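Local structure of GTPase activator-like protein (Chaetomium thermophilum, 6SSH) at residues T41-A46 against Q51-V56. The protein probably acts as a GTPase activator, the piece described here being its Rap/ran-GAP domain, the TSC2-type GAP domain. Numbering follows the deposited sequence.
Sequences TRLKGA and QGLDRV
Arg55 clasps the carbonyl oxygen of Ala46 side-on with two nitrogens: NE lies 2.8 Å from Ala46 O, and NH2 reaches the same atom at 2.8 Å. The acceptor sits in the guanidinium plane, so it meets the group at its edge. The two bonds use the carbonyl differently, NE approaching within its plane and NH2 from 46° above it. A bend at chi3 of Arg55 (-70°) turns the guanidinium back onto this oxygen. Arg55 has two conformers, and the clasp is established only for this one. The backbone of Arg55 is tied as well: Gly45 N donates to Arg55 O at 2.9 Å, nearly straight (169°) and on a lone pair. On the buried side, Leu43 and Leu53 cross at a slant, Leu43 CD2 lying 3.9 Å from Leu53 CB; both also touch Thr64 of strand 63-68. On the solvent-exposed side, the Lys44 chain runs past the carbonyl of Val56, with CE 3.6 Å from Val56 O. Within 51-56, Asp54 OD1 accepts from Val56 N at 2.9 Å, forming an Asx turn. Leu43-Ala46 is a type II beta turn, with Gly45 at positive phi and Ala46 N bonded to Leu43 O. The contact thus joins a turn leaving edge strand 39-42 to the irregular loop before strand 63-68, its antiparallel neighbour in the mixed sheet of the Rap/ran-GAP domain.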
loop_
_atom_site.group_PDB
_atom_site.type_symbol
_atom_site.label_atom_id
_atom_site.label_comp_id
_atom_site.label_asym_id
_atom_site.label_seq_id
_atom_site.Cartn_x
_atom_site.Cartn_y
_atom_site.Cartn_z
ATOM N N THR A 41 -10.306 1.851 11.072
ATOM C CA THR A 41 -10.408 1.000 12.242
ATOM C C THR A 41 -9.442 1.488 13.326
ATOM O O THR A 41 -8.264 1.733 13.034
ATOM C CB THR A 41 -10.130 -0.437 11.835
ATOM O OG1 THR A 41 -11.039 -0.776 10.775
ATOM C CG2 THR A 41 -10.395 -1.408 12.954
ATOM N N ARG A 42 -9.954 1.661 14.546
ATOM C CA ARG A 42 -9.152 2.120 15.676
ATOM C C ARG A 42 -8.216 1.008 16.149
ATOM O O ARG A 42 -8.628 -0.136 16.335
ATOM C CB ARG A 42 -10.098 2.555 16.815
ATOM C CG ARG A 42 -9.387 3.212 17.999
ATOM C CD ARG A 42 -8.976 4.691 17.700
ATOM N NE ARG A 42 -8.337 5.315 18.868
ATOM C CZ ARG A 42 -7.063 5.048 19.220
ATOM N NH1 ARG A 42 -6.236 4.264 18.501
ATOM N NH2 ARG A 42 -6.611 5.630 20.340
ATOM N N LEU A 43 -6.949 1.357 16.380
ATOM C CA LEU A 43 -5.953 0.342 16.762
ATOM C C LEU A 43 -5.818 0.090 18.278
ATOM O O LEU A 43 -5.572 -1.042 18.679
ATOM C CB LEU A 43 -4.584 0.706 16.197
ATOM C CG LEU A 43 -4.499 0.474 14.675
ATOM C CD1 LEU A 43 -3.263 1.131 14.148
ATOM C CD2 LEU A 43 -4.463 -1.050 14.392
ATOM N N LYS A 44 -6.015 1.105 19.120
ATOM C CA LYS A 44 -5.800 0.913 20.552
ATOM C C LYS A 44 -6.858 0.020 21.102
ATOM O O LYS A 44 -8.044 0.288 20.941
ATOM C CB LYS A 44 -5.782 2.258 21.274
ATOM C CG LYS A 44 -5.501 2.079 22.764
ATOM C CD LYS A 44 -5.508 3.388 23.530
ATOM C CE LYS A 44 -4.206 4.129 23.303
ATOM N NZ LYS A 44 -4.194 5.383 24.180
ATOM N N GLY A 45 -6.466 -1.049 21.795
ATOM C CA GLY A 45 -7.438 -1.994 22.317
ATOM C C GLY A 45 -8.111 -2.863 21.292
ATOM O O GLY A 45 -9.107 -3.534 21.601
ATOM N N ALA A 46 -7.578 -2.891 20.079
ATOM C CA ALA A 46 -8.216 -3.655 19.031
ATOM C C ALA A 46 -8.355 -5.098 19.415
ATOM O O ALA A 46 -7.451 -5.674 20.008
ATOM C CB ALA A 46 -7.399 -3.529 17.752
ATOM N N GLN A 51 -1.835 -7.477 12.802
ATOM C CA GLN A 51 -0.713 -7.756 11.928
ATOM C C GLN A 51 0.476 -6.878 12.224
ATOM O O GLN A 51 1.164 -6.363 11.343
ATOM C CB GLN A 51 -1.142 -7.672 10.461
ATOM C CG GLN A 51 -2.206 -8.663 10.081
ATOM C CD GLN A 51 -1.705 -10.071 9.972
ATOM O OE1 GLN A 51 -0.530 -10.351 10.119
ATOM N NE2 GLN A 51 -2.624 -11.000 9.737
ATOM N N GLY A 52 0.795 -6.799 13.511
ATOM C CA GLY A 52 1.983 -6.104 13.950
ATOM C C GLY A 52 1.795 -4.646 14.340
ATOM O O GLY A 52 2.681 -4.005 14.906
ATOM N N LEU A 53 0.676 -4.035 13.984
ATOM C CA LEU A 53 0.411 -2.626 14.350
ATOM C C LEU A 53 0.115 -2.534 15.833
ATOM O O LEU A 53 -0.657 -3.318 16.371
ATOM C CB LEU A 53 -0.761 -2.064 13.523
ATOM C CG LEU A 53 -0.547 -1.958 12.018
ATOM C CD1 LEU A 53 -1.856 -1.613 11.367
ATOM C CD2 LEU A 53 0.504 -0.935 11.704
ATOM N N ASP A 54 0.707 -1.560 16.506
ATOM C CA ASP A 54 0.574 -1.432 17.947
ATOM C C ASP A 54 -0.878 -1.237 18.362
ATOM O O ASP A 54 -1.557 -0.332 17.920
ATOM C CB ASP A 54 1.381 -0.212 18.404
ATOM C CG ASP A 54 1.397 -0.023 19.955
ATOM O OD1 ASP A 54 1.267 -0.992 20.687
ATOM O OD2 ASP A 54 1.598 1.134 20.297
ATOM N N ARG A 55 -1.305 -2.067 19.312
ATOM C CA ARG A 55 -2.624 -1.968 19.944
ATOM C C ARG A 55 -2.556 -1.360 21.364
ATOM O O ARG A 55 -3.577 -1.229 22.046
ATOM C CB ARG A 55 -3.321 -3.333 19.899
ATOM C CG ARG A 55 -2.802 -4.364 20.870
ATOM C CD ARG A 55 -3.484 -5.702 20.683
ATOM N NE ARG A 55 -4.875 -5.636 21.107
ATOM C CZ ARG A 55 -5.273 -5.537 22.368
ATOM N NH1 ARG A 55 -4.384 -5.558 23.345
ATOM N NH2 ARG A 55 -6.555 -5.477 22.659
ATOM N N VAL A 56 -1.376 -0.996 21.831
ATOM C CA VAL A 56 -1.198 -0.510 23.231
ATOM C C VAL A 56 -1.120 0.987 23.336
ATOM O O VAL A 56 -1.835 1.602 24.119
ATOM C CB VAL A 56 0.075 -1.156 23.848
ATOM C CG1 VAL A 56 0.250 -0.730 25.313
ATOM C CG2 VAL A 56 -0.057 -2.606 23.796
#